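Local coordinates for methylglyoxal reductase (NADPH-dependent) (Candida albicans SC5314, PDB 6KWS), which probably reduces methylglyoxal with NADPH as the hydride donor, at residues I143-W148 with Q259-L263. The protein carries 1 engineered substitution. Sequence-based numbering, arbitrary orientation.
Sequences ITEKDW and QRILL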
loop_
_atom_site.group_PDB
_atom_site.type_symbol
_atom_site.label_atom_id
_atom_site.label_comp_id
_atom_site.label_asym_id
_atom_site.label_seq_id
_atom_site.Cartn_x
_atom_site.Cartn_y
_atom_site.Cartn_z
ATOM N N ILE A 143 -11.910 -11.052 11.338
ATOM C CA ILE A 143 -12.007 -9.863 10.492
ATOM C C ILE A 143 -11.854 -10.252 9.028
ATOM O O ILE A 143 -10.868 -10.903 8.655
ATOM C CB ILE A 143 -10.963 -8.809 10.864
ATOM C CG1 ILE A 143 -11.148 -8.375 12.314
ATOM C CG2 ILE A 143 -11.089 -7.633 9.919
ATOM C CD1 ILE A 143 -10.210 -7.246 12.740
ATOM N N THR A 144 -12.814 -9.815 8.199
ATOM C CA THR A 144 -12.939 -10.172 6.783
ATOM C C THR A 144 -13.105 -8.911 5.937
ATOM O O THR A 144 -13.189 -7.791 6.449
ATOM C CB THR A 144 -14.140 -11.097 6.530
ATOM O OG1 THR A 144 -15.352 -10.340 6.686
ATOM C CG2 THR A 144 -14.126 -12.298 7.500
ATOM N N GLU A 145 -13.201 -9.112 4.623
ATOM C CA GLU A 145 -13.359 -8.003 3.691
ATOM C C GLU A 145 -14.652 -7.212 3.920
ATOM O O GLU A 145 -14.762 -6.070 3.450
ATOM C CB GLU A 145 -13.309 -8.535 2.260
ATOM C CG GLU A 145 -12.034 -9.298 1.901
ATOM C CD GLU A 145 -12.060 -10.795 2.255
ATOM O OE1 GLU A 145 -11.102 -11.518 1.860
ATOM O OE2 GLU A 145 -13.024 -11.248 2.922
ATOM N N LYS A 146 -15.634 -7.781 4.629
ATOM C CA LYS A 146 -16.873 -7.051 4.866
ATOM C C LYS A 146 -16.787 -6.098 6.037
ATOM O O LYS A 146 -17.597 -5.174 6.110
ATOM C CB LYS A 146 -18.025 -8.018 5.111
ATOM C CG LYS A 146 -17.937 -9.237 4.250
ATOM C CD LYS A 146 -19.206 -9.511 3.511
ATOM C CE LYS A 146 -19.086 -10.843 2.806
ATOM N NZ LYS A 146 -20.303 -11.219 2.050
ATOM N N ASP A 147 -15.843 -6.303 6.951
ATOM C CA ASP A 147 -15.696 -5.427 8.105
ATOM C C ASP A 147 -15.209 -4.040 7.690
ATOM O O ASP A 147 -14.366 -3.896 6.803
ATOM C CB ASP A 147 -14.728 -6.046 9.112
ATOM C CG ASP A 147 -15.341 -7.217 9.869
ATOM O OD1 ASP A 147 -15.287 -8.375 9.373
ATOM O OD2 ASP A 147 -15.904 -6.962 10.956
ATOM N N TRP A 148 -15.747 -3.015 8.339
ATOM C CA TRP A 148 -15.326 -1.639 8.124
ATOM C C TRP A 148 -14.814 -1.051 9.428
ATOM O O TRP A 148 -15.338 -1.354 10.503
ATOM C CB TRP A 148 -16.476 -0.777 7.589
ATOM C CG TRP A 148 -16.609 -0.852 6.124
ATOM C CD1 TRP A 148 -17.272 -1.801 5.402
ATOM C CD2 TRP A 148 -16.028 0.045 5.177
ATOM N NE1 TRP A 148 -17.146 -1.544 4.053
ATOM C CE2 TRP A 148 -16.392 -0.412 3.887
ATOM C CE3 TRP A 148 -15.236 1.194 5.291
ATOM C CZ2 TRP A 148 -15.993 0.242 2.720
ATOM C CZ3 TRP A 148 -14.843 1.848 4.126
ATOM C CH2 TRP A 148 -15.225 1.369 2.859
ATOM N N GLN A 259 -14.894 -5.696 -5.703
ATOM C CA GLN A 259 -14.386 -6.397 -4.537
ATOM C C GLN A 259 -13.455 -5.492 -3.739
ATOM O O GLN A 259 -12.770 -4.627 -4.299
ATOM C CB GLN A 259 -13.638 -7.679 -4.927
ATOM C CG GLN A 259 -14.506 -8.735 -5.598
ATOM C CD GLN A 259 -15.791 -9.020 -4.840
ATOM O OE1 GLN A 259 -15.792 -9.210 -3.629
ATOM N NE2 GLN A 259 -16.902 -9.008 -5.557
ATOM N N ARG A 260 -13.463 -5.691 -2.417
ATOM C CA ARG A 260 -12.415 -5.208 -1.523
ATOM C C ARG A 260 -11.498 -6.379 -1.214
ATOM O O ARG A 260 -11.941 -7.371 -0.631
ATOM C CB ARG A 260 -12.978 -4.678 -0.215
ATOM C CG ARG A 260 -13.917 -3.529 -0.320
ATOM C CD ARG A 260 -14.478 -3.332 1.067
ATOM N NE ARG A 260 -13.713 -2.375 1.857
ATOM C CZ ARG A 260 -13.636 -2.407 3.184
ATOM N NH1 ARG A 260 -14.263 -3.369 3.864
ATOM N NH2 ARG A 260 -12.930 -1.481 3.833
ATOM N N ILE A 261 -10.233 -6.275 -1.593
ATOM C CA ILE A 261 -9.319 -7.394 -1.461
ATOM C C ILE A 261 -8.388 -7.110 -0.290
ATOM O O ILE A 261 -7.619 -6.140 -0.305
ATOM C CB ILE A 261 -8.559 -7.660 -2.767
ATOM C CG1 ILE A 261 -9.532 -8.154 -3.833
ATOM C CG2 ILE A 261 -7.609 -8.777 -2.593
ATOM C CD1 ILE A 261 -9.446 -7.414 -5.124
ATOM N N LEU A 262 -8.476 -7.947 0.734
ATOM C CA LEU A 262 -7.607 -7.820 1.895
ATOM C C LEU A 262 -6.243 -8.443 1.579
ATOM O O LEU A 262 -6.162 -9.591 1.116
ATOM C CB LEU A 262 -8.274 -8.485 3.095
ATOM C CG LEU A 262 -8.066 -7.955 4.508
ATOM C CD1 LEU A 262 -9.005 -8.684 5.501
ATOM C CD2 LEU A 262 -6.616 -8.138 4.899
ATOM N N LEU A 263 -5.170 -7.691 1.807
ATOM C CA LEU A 263 -3.826 -8.199 1.572
ATOM C C LEU A 263 -3.116 -8.300 2.905
ATOM O O LEU A 263 -2.683 -7.290 3.478
ATOM C CB LEU A 263 -3.048 -7.350 0.577
ATOM C CG LEU A 263 -3.169 -8.259 -0.643
ATOM C CD1 LEU A 263 -4.448 -7.944 -1.417
ATOM C CD2 LEU A 263 -1.943 -8.325 -1.515
#
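The guanidinium of R260 lies flat on the indole of W148, the two planes only 2° apart and their centres 3.8 Å from each other. R260 CZ sits over the six-membered ring, 3.8 Å from its centroid, which makes this a cation-pi contact as well as a stack. The broad, electron-rich indole suits a planar cation, and the face-on arrangement leaves the edge of the guanidinium for hydrogen bonding. R260 NH1 uses it to hold two carbonyls of the loop. Its bond to D147 O, 3.0 Å, is nearly straight (165° at the hydrogen) and lies in the guanidinium plane, whereas the one to E145 O, 2.8 Å, is more bent and tilted out of that plane. The chain of R260 bends at the CG-CD bond (chi3 92°), bringing the flat group face to face with the indole, its edge toward the loop carbonyls. NE forms a salt bridge with E172 of helix 160-181, so the charge has a partner beyond the aromatic face, and the group is fixed by its edge as well as by its stack.

The two carbonyls belong to a type I turn, T144 to D147, closed by D147 N to T144 O. Within it, the D147 carboxylate accepts from T144 N, and T144 OG1 accepts from K146 N, forming an ST turn. Farther along the strand, the CB-CG portion of E145 lies against the backbone of R260 and L262, with E145 CG 4.0 Å from L262 CB. The E145 chain bends at chi2, and its OE1 reaches S312 OG, which also bonds L262 N.

A stacked, edge-bonded arginine thus ties the loop after strand 142-143 to strand 260-269 of the extended Rossmann-type sheet characteristic of this reductase family.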